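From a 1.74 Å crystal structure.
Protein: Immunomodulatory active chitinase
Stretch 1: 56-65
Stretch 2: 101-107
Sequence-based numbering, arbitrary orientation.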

# COMPACT_ATOMS: atom_id res chain seq x y z
N HIS A 56 9.72 -4.76 -12.65
CA HIS A 56 11.09 -5.21 -12.79
C HIS A 56 11.93 -4.93 -11.55
O HIS A 56 13.04 -5.47 -11.44
CB HIS A 56 11.74 -4.57 -14.02
CG HIS A 56 11.24 -5.13 -15.32
ND1 HIS A 56 10.97 -4.35 -16.42
CD2 HIS A 56 10.96 -6.41 -15.69
CE1 HIS A 56 10.55 -5.11 -17.41
NE2 HIS A 56 10.52 -6.37 -16.99
N TYR A 57 11.45 -4.09 -10.63
CA TYR A 57 12.15 -3.86 -9.37
C TYR A 57 12.28 -5.18 -8.61
O TYR A 57 11.43 -6.06 -8.72
CB TYR A 57 11.42 -2.81 -8.51
CG TYR A 57 12.07 -2.61 -7.15
CD1 TYR A 57 13.24 -1.86 -7.03
CD2 TYR A 57 11.54 -3.21 -6.01
CE1 TYR A 57 13.85 -1.70 -5.80
CE2 TYR A 57 12.14 -3.04 -4.76
CZ TYR A 57 13.30 -2.30 -4.67
OH TYR A 57 13.93 -2.13 -3.46
N GLN A 58 13.36 -5.32 -7.86
CA GLN A 58 13.64 -6.54 -7.12
C GLN A 58 13.65 -6.23 -5.63
O GLN A 58 14.36 -5.33 -5.19
CB GLN A 58 14.98 -7.15 -7.55
CG GLN A 58 15.46 -8.33 -6.72
CD GLN A 58 16.66 -9.02 -7.36
OE1 GLN A 58 16.55 -9.63 -8.43
NE2 GLN A 58 17.82 -8.88 -6.74
N ALA A 59 12.86 -6.98 -4.86
CA ALA A 59 12.72 -6.73 -3.43
C ALA A 59 14.08 -6.63 -2.74
O ALA A 59 14.99 -7.42 -3.01
CB ALA A 59 11.87 -7.83 -2.77
N ASN A 60 14.21 -5.63 -1.86
CA ASN A 60 15.36 -5.36 -0.99
C ASN A 60 16.57 -4.79 -1.71
O ASN A 60 17.63 -4.64 -1.10
CB ASN A 60 15.76 -6.62 -0.21
CG ASN A 60 14.68 -7.06 0.74
OD1 ASN A 60 14.15 -6.25 1.50
ND2 ASN A 60 14.33 -8.34 0.70
N LEU A 61 16.45 -4.48 -3.00
CA LEU A 61 17.51 -3.76 -3.70
C LEU A 61 17.81 -2.42 -3.04
O LEU A 61 18.98 -2.07 -2.79
CB LEU A 61 17.08 -3.56 -5.14
CG LEU A 61 18.01 -3.63 -6.33
CD1 LEU A 61 18.81 -4.90 -6.31
CD2 LEU A 61 17.14 -3.53 -7.57
N CYS A 62 16.77 -1.66 -2.72
CA CYS A 62 16.86 -0.29 -2.23
C CYS A 62 15.99 -0.18 -0.99
O CYS A 62 15.01 -0.91 -0.85
CB CYS A 62 16.37 0.73 -3.26
SG CYS A 62 17.13 0.40 -4.85
N GLU A 63 16.35 0.73 -0.07
CA GLU A 63 15.36 1.09 0.94
C GLU A 63 14.47 2.23 0.48
O GLU A 63 13.30 2.31 0.88
CB GLU A 63 16.01 1.46 2.27
CG GLU A 63 15.01 1.40 3.42
CD GLU A 63 15.55 1.89 4.73
OE1 GLU A 63 16.77 2.15 4.82
OE2 GLU A 63 14.75 2.03 5.68
N TYR A 64 14.99 3.10 -0.38
CA TYR A 64 14.28 4.26 -0.88
C TYR A 64 14.30 4.21 -2.40
O TYR A 64 15.37 4.07 -3.00
CB TYR A 64 14.94 5.56 -0.39
CG TYR A 64 15.14 5.66 1.10
CD1 TYR A 64 16.28 5.14 1.70
CD2 TYR A 64 14.20 6.28 1.91
CE1 TYR A 64 16.47 5.23 3.08
CE2 TYR A 64 14.38 6.38 3.29
CZ TYR A 64 15.51 5.86 3.86
OH TYR A 64 15.70 5.96 5.22
N ILE A 65 13.13 4.34 -3.01
CA ILE A 65 13.04 4.57 -4.45
C ILE A 65 12.67 6.03 -4.65
O ILE A 65 11.72 6.52 -4.03
CB ILE A 65 12.01 3.65 -5.12
CG1 ILE A 65 12.56 2.21 -5.21
CG2 ILE A 65 11.67 4.19 -6.51
CD1 ILE A 65 11.49 1.21 -5.55
N PRO A 101 8.07 -4.65 2.67
CA PRO A 101 7.23 -3.74 3.47
C PRO A 101 7.93 -2.47 3.92
O PRO A 101 7.25 -1.45 4.10
CB PRO A 101 6.82 -4.62 4.67
CG PRO A 101 7.02 -6.03 4.20
CD PRO A 101 8.15 -6.00 3.24
N ASP A 102 9.25 -2.47 4.08
CA ASP A 102 9.97 -1.28 4.53
C ASP A 102 10.29 -0.30 3.41
O ASP A 102 10.86 0.76 3.68
CB ASP A 102 11.27 -1.68 5.24
CG ASP A 102 12.37 -2.10 4.26
OD1 ASP A 102 12.05 -2.67 3.19
OD2 ASP A 102 13.57 -1.87 4.55
N LEU A 103 9.95 -0.62 2.16
CA LEU A 103 10.25 0.26 1.04
C LEU A 103 9.60 1.63 1.22
O LEU A 103 8.43 1.72 1.59
CB LEU A 103 9.76 -0.38 -0.26
CG LEU A 103 10.00 0.38 -1.56
CD1 LEU A 103 11.49 0.57 -1.78
CD2 LEU A 103 9.37 -0.37 -2.74
N LYS A 104 10.37 2.69 0.99
CA LYS A 104 9.85 4.06 0.95
C LYS A 104 9.99 4.59 -0.46
O LYS A 104 11.02 4.40 -1.10
CB LYS A 104 10.61 4.97 1.92
CG LYS A 104 10.66 4.49 3.37
CD LYS A 104 9.27 4.30 3.91
CE LYS A 104 9.30 4.02 5.41
NZ LYS A 104 8.24 3.04 5.80
N VAL A 105 8.96 5.28 -0.95
CA VAL A 105 8.96 5.82 -2.31
C VAL A 105 8.77 7.33 -2.22
O VAL A 105 7.75 7.81 -1.72
CB VAL A 105 7.85 5.20 -3.17
CG1 VAL A 105 7.94 5.72 -4.60
CG2 VAL A 105 7.95 3.67 -3.16
N LEU A 106 9.75 8.08 -2.73
CA LEU A 106 9.74 9.54 -2.71
C LEU A 106 9.55 10.05 -4.13
O LEU A 106 9.98 9.42 -5.10
CB LEU A 106 11.04 10.10 -2.12
CG LEU A 106 11.34 9.87 -0.64
CD1 LEU A 106 11.98 8.49 -0.41
CD2 LEU A 106 12.25 10.98 -0.12
N LEU A 107 8.89 11.20 -4.26
CA LEU A 107 8.70 11.84 -5.55
C LEU A 107 9.79 12.88 -5.75
O LEU A 107 9.98 13.76 -4.90
CB LEU A 107 7.33 12.51 -5.62
CG LEU A 107 6.96 13.19 -6.94
CD1 LEU A 107 6.98 12.16 -8.10
CD2 LEU A 107 5.60 13.87 -6.81
O HOH W 1 15.45 -3.75 2.43
O HOH W 2 12.17 2.67 5.42

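Two segments of one chain, at least 38 residues apart in sequence where they touch, meet as neighbouring parallel strands. Most of stretch 1 is loop: a type II turn runs from Gln58 to Leu61, closed by a hydrogen bond from Leu61 N to Gln58 O (3.1 Å), and the chain enters a strand only at Tyr64. Stretch 2 likewise begins as loop and becomes strand at Lys104. The register pairs Tyr64 with Lys104 and Ile65 with Val105, each with CA atoms 4.8 Å apart.

Three backbone hydrogen bonds lace the strands together in the staggered pattern of parallel sheet. Lys104 N donates to Glu63 O (3.0 Å), Ile65 N to Lys104 O (2.8 Å), and Leu106 N to Ile65 O (2.8 Å), with N-H...O angles of 170°, 163° and 169° respectively. Lys104 thus reaches both residues flanking Tyr64, and Ile65 both residues flanking Val105. Two acceptors also draw CA-H...O contacts: Tyr64 CA lies 3.3 Å from Lys104 O, and Val105 CA lies 3.3 Å from Ile65 O.

Tyr64 and Lys104 share one face of the sheet. The Tyr64 ring packs obliquely against the aliphatic base of the lysine, with Tyr64 CD2 3.8 Å from Lys104 CB, while the rest of the lysine chain leads away with its charge. Leu106 CD1 meets the edge of the same ring, 3.9 Å from Tyr64 CD2.

On the other face, the side chains of Ile65 and Val105 touch only loosely, Ile65 CG2 to Val105 CG1 being 4.5 Å. Ile65 packs more closely against Leu103, CD1 to CD1 at 3.8 Å. Leu103, though in the loop, is buried, and the end of its side chain comes nearer to stretch 1; its CD2 lies 4.3 Å from Tyr57 CE2, and its CD1 lies 3.7 Å from Glu63 O. The Tyr57 hydroxyl in turn accepts a hydrogen bond from Cys62 N (3.0 Å to Tyr57 OH), tying the ring to the loop just before the strand.

Polar chemistry takes over at the exposed end. Glu63 and Asp102 carry like charges, with Glu63 OE2 and Asp102 OD2 4.2 Å apart, so their proximity brings no salt bridge. Water supplies the links instead: one donates to Glu63 OE2 (2.7 Å from the water O) and to Asp102 O (2.9 Å from the same atom). A second donates to Asn60 OD1 (3.0 Å from its O) and makes a weak bond to Asp102 OD2 (3.4 Å from that O).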